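Long-range contacts in outer membrane protein Omp121 (Bacteroides thetaiotaomicron, PDB 5FQ8), which probably imports nutrients across the outer membrane, as expected of a beta-barrel receptor of the TonB-dependent family that binds metal ions: residues Ser488-Asp496 and Leu505-Glu515; Asn604-Asn612 and Phe621-Gly632. One frame throughout, in Å; residues are numbered along the deposited sequence.

Interaction 1. Residues Ser488-Asp496 and Leu505-Glu515; sequences SYQYSEVND and LKNSGKTPIVE
A beta-hairpin of the TonB-dependent receptor barrel joins Y491 and E493 of the outgoing strand to E515 and I513 of the returning one. Both are antiparallel hydrogen-bonded pairs: Y491 N gives to E515 O at 2.7 Å and E493 N to I513 O at 2.7 Å, each answered by a return bond, while S492 faces V514 in the non-hydrogen-bonded position between them. With its CG anti to the backbone N (chi1 180°), E493 lies side by side with I513, whose CD1 comes within 3.8 Å of E493 OE2. The carboxylate is gripped from along its own strand: Y491 OH meets E493 OE1 from above the carboxylate plane, and N495 ND2 reaches E493 OE2, which Q446 on the adjoining barrel strand 446-469 also bonds. Before it pairs as a strand, the returning segment folds over V494, whose CG1 touches both L505 CD2 (3.8 Å) and P512 CB (3.7 Å). Nearer the turn, S508 OG donates to N495 O at 2.6 Å and accepts from K510 N, an ST turn pinned to the strand end. L505 also packs on V514 of the second subunit.

Interaction 2. Residues Asn604-Asn612 and Phe621-Gly632; sequences NPVYAQSSN and FPLGGVNAYSAG. With MG (magnesium ion), chain L.
V606-S610 and A628-G632 run antiparallel, the axes of their short strands inclined at 140°, with A608 and S630 as the hydrogen-bonded pair: S630 N gives to A608 O at 2.8 Å and A608 N to S630 O. G632 N to V606 O carries the pairing outward, and S610 N reaches A628 O on the other flank, from above the carbonyl plane. F621 N then bonds S610 O, so the residue just after the intervening hairpin is tied to the same serine. S610 CB rests against CD1 of the F621 ring at 3.4 Å. That ring lies between two aliphatic groups of its own segment, A628 CB over one face near the rim and L623 CD1 over the centre of the opposite face. On the neighbouring position Q609 stretches out with CG anti to the backbone N (chi1 -171°), which carries its amide to N627; NE2 meets N627 OD1 in a straight but weak 3.4 Å bond, the two amide planes 60° apart. Y629 brings its ring edge to Y607 O; its hydroxyl bonds N507 of the second subunit, while S610 OG, close to the Y629 backbone, finds its hydrogen bond on a polar side chain of another protein chain. Beside S630, A631 O binds a magnesium ion at 2.2 Å. Two waters lie 2.0 Å from the metal; the first donates to S630 OG, itself bonded to an acidic side chain of that other protein chain, and places S630 in the second shell. N633 OD1 and a backbone group of the same partner chain also bind the ion, which thus bridges the two proteins beside a short antiparallel pairing in the loop between barrel strands 582-596 and 643-656.

How the interactions relate
Interaction 1 closes before interaction 2 opens, and their centres lie 19 Å apart, while about 6 Å separates their nearest atoms. The first belongs to neighbouring barrel strands, 472-495 and 513-534, at the rim; the second lies in the long excursion between barrel strands 582-596 and 643-656. By the usual order of strands in this family, both probably sit on the extracellular side. Across the dimer they meet: N507 of one subunit bonds Y629 of the other, and K506 bonds N627 more weakly. Each also touches a chain of another protein, interaction 2 through magnesium, which illustrates how barrel-rim loops can serve subunit assembly and partner docking together.

Interaction 1. Residues Ser488-Asp496 and Leu505-Glu515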
# COMPACT_ATOMS: atom_id res chain seq x y z
N SER B 488 -5.73 -10.77 -12.72
CA SER B 488 -4.90 -10.55 -11.55
C SER B 488 -4.87 -9.05 -11.29
O SER B 488 -5.19 -8.26 -12.16
CB SER B 488 -3.49 -11.12 -11.73
OG SER B 488 -2.62 -10.25 -12.43
N TYR B 489 -4.52 -8.68 -10.08
CA TYR B 489 -4.32 -7.27 -9.79
C TYR B 489 -3.32 -7.12 -8.67
O TYR B 489 -2.90 -8.09 -8.06
CB TYR B 489 -5.63 -6.54 -9.45
CG TYR B 489 -6.29 -6.96 -8.15
CD1 TYR B 489 -5.82 -6.50 -6.93
CD2 TYR B 489 -7.41 -7.76 -8.16
CE1 TYR B 489 -6.42 -6.87 -5.77
CE2 TYR B 489 -8.01 -8.13 -6.99
CZ TYR B 489 -7.51 -7.68 -5.80
OH TYR B 489 -8.12 -8.05 -4.63
N GLN B 490 -2.93 -5.87 -8.43
CA GLN B 490 -2.01 -5.52 -7.36
C GLN B 490 -2.51 -4.24 -6.72
O GLN B 490 -2.58 -3.20 -7.36
CB GLN B 490 -0.59 -5.33 -7.89
CG GLN B 490 0.41 -5.12 -6.78
CD GLN B 490 1.69 -4.57 -7.27
OE1 GLN B 490 1.78 -4.13 -8.40
NE2 GLN B 490 2.70 -4.60 -6.44
N TYR B 491 -2.84 -4.32 -5.44
CA TYR B 491 -3.40 -3.19 -4.73
C TYR B 491 -2.42 -2.66 -3.70
O TYR B 491 -1.63 -3.41 -3.15
CB TYR B 491 -4.71 -3.60 -4.06
CG TYR B 491 -5.36 -2.51 -3.27
CD1 TYR B 491 -6.08 -1.50 -3.90
CD2 TYR B 491 -5.27 -2.48 -1.89
CE1 TYR B 491 -6.68 -0.51 -3.18
CE2 TYR B 491 -5.88 -1.50 -1.17
CZ TYR B 491 -6.58 -0.52 -1.82
OH TYR B 491 -7.19 0.48 -1.11
N SER B 492 -2.48 -1.37 -3.44
CA SER B 492 -1.63 -0.82 -2.40
C SER B 492 -2.22 0.50 -1.91
O SER B 492 -2.63 1.34 -2.72
CB SER B 492 -0.19 -0.67 -2.90
OG SER B 492 0.07 0.63 -3.36
N GLU B 493 -2.26 0.68 -0.59
CA GLU B 493 -3.00 1.74 0.08
C GLU B 493 -2.15 2.33 1.18
O GLU B 493 -1.44 1.59 1.86
CB GLU B 493 -4.29 1.18 0.67
CG GLU B 493 -5.18 2.14 1.41
CD GLU B 493 -6.28 1.42 2.14
OE1 GLU B 493 -6.63 0.29 1.75
OE2 GLU B 493 -6.80 1.96 3.13
N VAL B 494 -2.21 3.64 1.37
CA VAL B 494 -1.60 4.29 2.53
C VAL B 494 -2.62 5.20 3.16
O VAL B 494 -3.43 5.81 2.47
CB VAL B 494 -0.34 5.10 2.18
CG1 VAL B 494 0.79 4.20 1.82
CG2 VAL B 494 -0.63 6.06 1.07
N ASN B 495 -2.57 5.29 4.47
CA ASN B 495 -3.48 6.16 5.20
C ASN B 495 -2.69 7.23 5.92
O ASN B 495 -1.47 7.18 6.02
CB ASN B 495 -4.33 5.36 6.18
CG ASN B 495 -5.45 4.62 5.49
OD1 ASN B 495 -6.57 5.12 5.39
ND2 ASN B 495 -5.16 3.44 4.98
N ASP B 496 -3.41 8.24 6.40
CA ASP B 496 -2.83 9.25 7.27
C ASP B 496 -1.69 9.97 6.55
O ASP B 496 -0.51 9.71 6.77
CB ASP B 496 -2.37 8.61 8.59
CG ASP B 496 -2.37 9.58 9.73
OD1 ASP B 496 -1.89 10.72 9.54
OD2 ASP B 496 -2.86 9.20 10.81
N LEU B 505 2.15 7.17 -2.32
CA LEU B 505 2.47 6.13 -1.34
C LEU B 505 3.60 6.51 -0.40
O LEU B 505 3.77 5.85 0.62
CB LEU B 505 2.81 4.84 -2.06
CG LEU B 505 1.64 4.30 -2.87
CD1 LEU B 505 2.07 3.18 -3.75
CD2 LEU B 505 0.58 3.85 -1.91
N LYS B 506 4.39 7.53 -0.72
CA LYS B 506 5.40 8.02 0.19
C LYS B 506 4.85 8.94 1.26
O LYS B 506 5.57 9.25 2.20
CB LYS B 506 6.48 8.78 -0.56
CG LYS B 506 7.47 7.94 -1.29
CD LYS B 506 8.44 8.82 -2.05
CE LYS B 506 8.00 9.04 -3.48
NZ LYS B 506 9.15 9.44 -4.34
N ASN B 507 3.60 9.40 1.12
CA ASN B 507 3.11 10.50 1.94
C ASN B 507 2.49 10.04 3.24
O ASN B 507 1.53 10.65 3.69
CB ASN B 507 2.12 11.33 1.14
CG ASN B 507 2.00 12.74 1.65
OD1 ASN B 507 2.95 13.30 2.16
ND2 ASN B 507 0.82 13.32 1.51
N SER B 508 3.01 9.01 3.88
CA SER B 508 2.43 8.53 5.12
C SER B 508 3.52 8.04 6.05
O SER B 508 4.47 7.38 5.61
CB SER B 508 1.44 7.40 4.86
OG SER B 508 1.11 6.74 6.07
N GLY B 509 3.38 8.34 7.33
CA GLY B 509 4.30 7.82 8.32
C GLY B 509 3.74 6.60 9.02
O GLY B 509 4.13 6.28 10.13
N LYS B 510 2.83 5.90 8.36
CA LYS B 510 2.19 4.74 8.94
C LYS B 510 2.33 3.57 7.99
O LYS B 510 2.77 3.71 6.86
CB LYS B 510 0.73 5.03 9.25
CG LYS B 510 0.56 6.17 10.22
CD LYS B 510 -0.28 5.75 11.39
CE LYS B 510 0.10 6.51 12.65
NZ LYS B 510 1.36 5.97 13.25
N THR B 511 1.95 2.40 8.47
CA THR B 511 2.11 1.19 7.67
C THR B 511 1.27 1.28 6.41
O THR B 511 0.14 1.75 6.44
CB THR B 511 1.70 -0.03 8.49
OG1 THR B 511 2.49 -0.08 9.67
CG2 THR B 511 1.91 -1.30 7.70
N PRO B 512 1.80 0.86 5.27
CA PRO B 512 0.98 0.73 4.07
C PRO B 512 0.31 -0.63 4.01
O PRO B 512 0.76 -1.61 4.58
CB PRO B 512 1.99 0.89 2.94
CG PRO B 512 3.23 0.35 3.50
CD PRO B 512 3.23 0.74 4.96
N ILE B 513 -0.79 -0.67 3.28
CA ILE B 513 -1.59 -1.87 3.12
C ILE B 513 -1.41 -2.37 1.69
O ILE B 513 -1.65 -1.62 0.75
CB ILE B 513 -3.06 -1.60 3.45
CG1 ILE B 513 -3.16 -0.90 4.79
CG2 ILE B 513 -3.85 -2.87 3.47
CD1 ILE B 513 -4.52 -0.41 5.08
N VAL B 514 -1.00 -3.62 1.53
CA VAL B 514 -0.85 -4.20 0.20
C VAL B 514 -1.73 -5.43 0.07
O VAL B 514 -1.92 -6.19 1.03
CB VAL B 514 0.63 -4.56 -0.11
CG1 VAL B 514 1.51 -3.42 0.25
CG2 VAL B 514 1.05 -5.78 0.61
N GLU B 515 -2.27 -5.64 -1.14
CA GLU B 515 -3.04 -6.83 -1.49
C GLU B 515 -2.74 -7.25 -2.92
O GLU B 515 -2.56 -6.41 -3.80
CB GLU B 515 -4.54 -6.60 -1.33
CG GLU B 515 -5.00 -6.40 0.09
CD GLU B 515 -6.44 -5.97 0.18
OE1 GLU B 515 -7.25 -6.42 -0.66
OE2 GLU B 515 -6.76 -5.17 1.10

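Interaction 2. Residues Asn604-Asn612 and Phe621-Gly632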
# COMPACT_ATOMS: atom_id res chain seq x y z
N ASN B 604 -11.83 -26.55 -2.85
CA ASN B 604 -10.95 -26.91 -1.75
C ASN B 604 -10.99 -25.86 -0.66
O ASN B 604 -11.17 -24.68 -0.95
CB ASN B 604 -9.52 -27.06 -2.24
CG ASN B 604 -9.39 -28.10 -3.30
OD1 ASN B 604 -9.87 -29.21 -3.16
ND2 ASN B 604 -8.76 -27.73 -4.40
N PRO B 605 -10.80 -26.26 0.59
CA PRO B 605 -10.81 -25.28 1.67
C PRO B 605 -9.57 -24.44 1.61
O PRO B 605 -8.52 -24.87 1.12
CB PRO B 605 -10.84 -26.14 2.94
CG PRO B 605 -11.13 -27.52 2.49
CD PRO B 605 -10.64 -27.63 1.09
N VAL B 606 -9.68 -23.22 2.10
CA VAL B 606 -8.52 -22.35 2.18
C VAL B 606 -8.41 -21.79 3.58
O VAL B 606 -9.35 -21.84 4.37
CB VAL B 606 -8.57 -21.21 1.16
CG1 VAL B 606 -8.84 -21.76 -0.21
CG2 VAL B 606 -9.58 -20.20 1.57
N TYR B 607 -7.23 -21.26 3.88
CA TYR B 607 -6.99 -20.51 5.10
C TYR B 607 -6.60 -19.10 4.72
O TYR B 607 -5.64 -18.89 3.99
CB TYR B 607 -5.89 -21.16 5.94
CG TYR B 607 -6.21 -22.47 6.60
CD1 TYR B 607 -6.13 -23.66 5.90
CD2 TYR B 607 -6.53 -22.52 7.94
CE1 TYR B 607 -6.39 -24.87 6.51
CE2 TYR B 607 -6.79 -23.72 8.57
CZ TYR B 607 -6.72 -24.89 7.85
OH TYR B 607 -6.99 -26.07 8.47
N ALA B 608 -7.34 -18.13 5.21
CA ALA B 608 -7.03 -16.75 4.87
C ALA B 608 -6.14 -16.14 5.93
O ALA B 608 -6.04 -16.62 7.04
CB ALA B 608 -8.31 -15.94 4.73
N GLN B 609 -5.46 -15.07 5.55
CA GLN B 609 -4.80 -14.25 6.55
C GLN B 609 -5.85 -13.73 7.51
O GLN B 609 -6.88 -13.21 7.09
CB GLN B 609 -4.06 -13.10 5.90
CG GLN B 609 -3.20 -12.34 6.83
CD GLN B 609 -2.88 -10.97 6.33
OE1 GLN B 609 -3.59 -10.44 5.48
NE2 GLN B 609 -1.81 -10.39 6.82
N SER B 610 -5.60 -13.89 8.80
CA SER B 610 -6.64 -13.64 9.78
C SER B 610 -7.11 -12.20 9.73
O SER B 610 -6.31 -11.26 9.72
CB SER B 610 -6.13 -14.00 11.17
OG SER B 610 -5.73 -15.35 11.20
N SER B 611 -8.42 -12.02 9.67
CA SER B 611 -9.01 -10.70 9.83
C SER B 611 -10.38 -10.86 10.45
O SER B 611 -10.97 -11.95 10.44
CB SER B 611 -9.08 -9.92 8.51
OG SER B 611 -9.78 -10.65 7.53
N ASN B 612 -10.90 -9.77 10.98
CA ASN B 612 -12.19 -9.79 11.64
C ASN B 612 -12.98 -8.58 11.18
O ASN B 612 -12.51 -7.45 11.32
CB ASN B 612 -12.03 -9.80 13.17
CG ASN B 612 -11.13 -10.93 13.66
OD1 ASN B 612 -11.54 -12.07 13.71
ND2 ASN B 612 -9.91 -10.60 14.02
N PHE B 621 -4.65 -9.03 10.80
CA PHE B 621 -3.30 -9.40 11.11
C PHE B 621 -2.39 -8.84 10.02
O PHE B 621 -2.86 -8.54 8.92
CB PHE B 621 -3.19 -10.92 11.26
CG PHE B 621 -3.50 -11.40 12.65
CD1 PHE B 621 -4.79 -11.55 13.08
CD2 PHE B 621 -2.48 -11.66 13.54
CE1 PHE B 621 -5.07 -11.97 14.36
CE2 PHE B 621 -2.75 -12.09 14.81
CZ PHE B 621 -4.05 -12.24 15.22
N PRO B 622 -1.10 -8.67 10.32
CA PRO B 622 -0.38 -8.98 11.55
C PRO B 622 -0.69 -8.12 12.76
O PRO B 622 -0.95 -6.93 12.67
CB PRO B 622 1.08 -8.79 11.15
CG PRO B 622 1.05 -7.94 9.98
CD PRO B 622 -0.16 -8.33 9.24
N LEU B 623 -0.65 -8.79 13.90
CA LEU B 623 -0.75 -8.23 15.24
C LEU B 623 0.01 -9.17 16.17
O LEU B 623 -0.14 -10.38 16.06
CB LEU B 623 -2.21 -8.16 15.71
CG LEU B 623 -3.38 -7.42 15.09
CD1 LEU B 623 -4.62 -8.19 15.45
CD2 LEU B 623 -3.46 -6.04 15.66
N GLY B 624 0.89 -8.67 17.03
CA GLY B 624 1.54 -7.40 16.88
C GLY B 624 2.96 -7.87 16.67
O GLY B 624 3.66 -8.23 17.62
N GLY B 625 3.37 -7.91 15.42
CA GLY B 625 4.57 -8.59 15.02
C GLY B 625 4.35 -10.03 14.66
O GLY B 625 5.29 -10.69 14.21
N VAL B 626 3.14 -10.53 14.84
CA VAL B 626 2.79 -11.91 14.54
C VAL B 626 1.86 -11.93 13.35
O VAL B 626 0.96 -11.10 13.24
CB VAL B 626 2.13 -12.57 15.76
CG1 VAL B 626 1.75 -13.99 15.43
CG2 VAL B 626 3.04 -12.49 16.95
N ASN B 627 2.08 -12.87 12.46
CA ASN B 627 1.13 -13.10 11.39
C ASN B 627 0.28 -14.28 11.76
O ASN B 627 0.70 -15.16 12.50
CB ASN B 627 1.83 -13.36 10.07
CG ASN B 627 0.93 -13.12 8.90
OD1 ASN B 627 0.19 -12.16 8.89
ND2 ASN B 627 0.98 -13.99 7.91
N ALA B 628 -0.94 -14.32 11.23
CA ALA B 628 -1.84 -15.38 11.61
C ALA B 628 -2.73 -15.75 10.44
O ALA B 628 -2.98 -14.95 9.54
CB ALA B 628 -2.68 -14.99 12.82
N TYR B 629 -3.19 -16.99 10.47
CA TYR B 629 -4.08 -17.53 9.47
C TYR B 629 -5.34 -18.03 10.15
O TYR B 629 -5.32 -18.40 11.32
CB TYR B 629 -3.38 -18.63 8.69
CG TYR B 629 -2.41 -18.09 7.68
CD1 TYR B 629 -2.85 -17.72 6.42
CD2 TYR B 629 -1.08 -17.94 7.98
CE1 TYR B 629 -1.99 -17.21 5.48
CE2 TYR B 629 -0.21 -17.43 7.05
CZ TYR B 629 -0.67 -17.07 5.79
OH TYR B 629 0.18 -16.57 4.84
N SER B 630 -6.45 -17.99 9.42
CA SER B 630 -7.75 -18.36 9.95
C SER B 630 -8.44 -19.30 8.98
O SER B 630 -8.16 -19.30 7.78
CB SER B 630 -8.62 -17.14 10.20
OG SER B 630 -9.77 -17.48 10.95
N ALA B 631 -9.36 -20.11 9.50
CA ALA B 631 -10.09 -21.02 8.64
C ALA B 631 -11.13 -20.26 7.84
O ALA B 631 -11.91 -19.48 8.40
CB ALA B 631 -10.77 -22.12 9.45
N GLY B 632 -11.15 -20.51 6.53
CA GLY B 632 -11.97 -19.71 5.64
C GLY B 632 -13.45 -19.93 5.89
O GLY B 632 -13.89 -21.04 6.20
MG MG L . -13.51 -18.75 9.72
O HOH W 1 -12.31 -17.13 10.03
O HOH W 2 -14.29 -20.48 9.08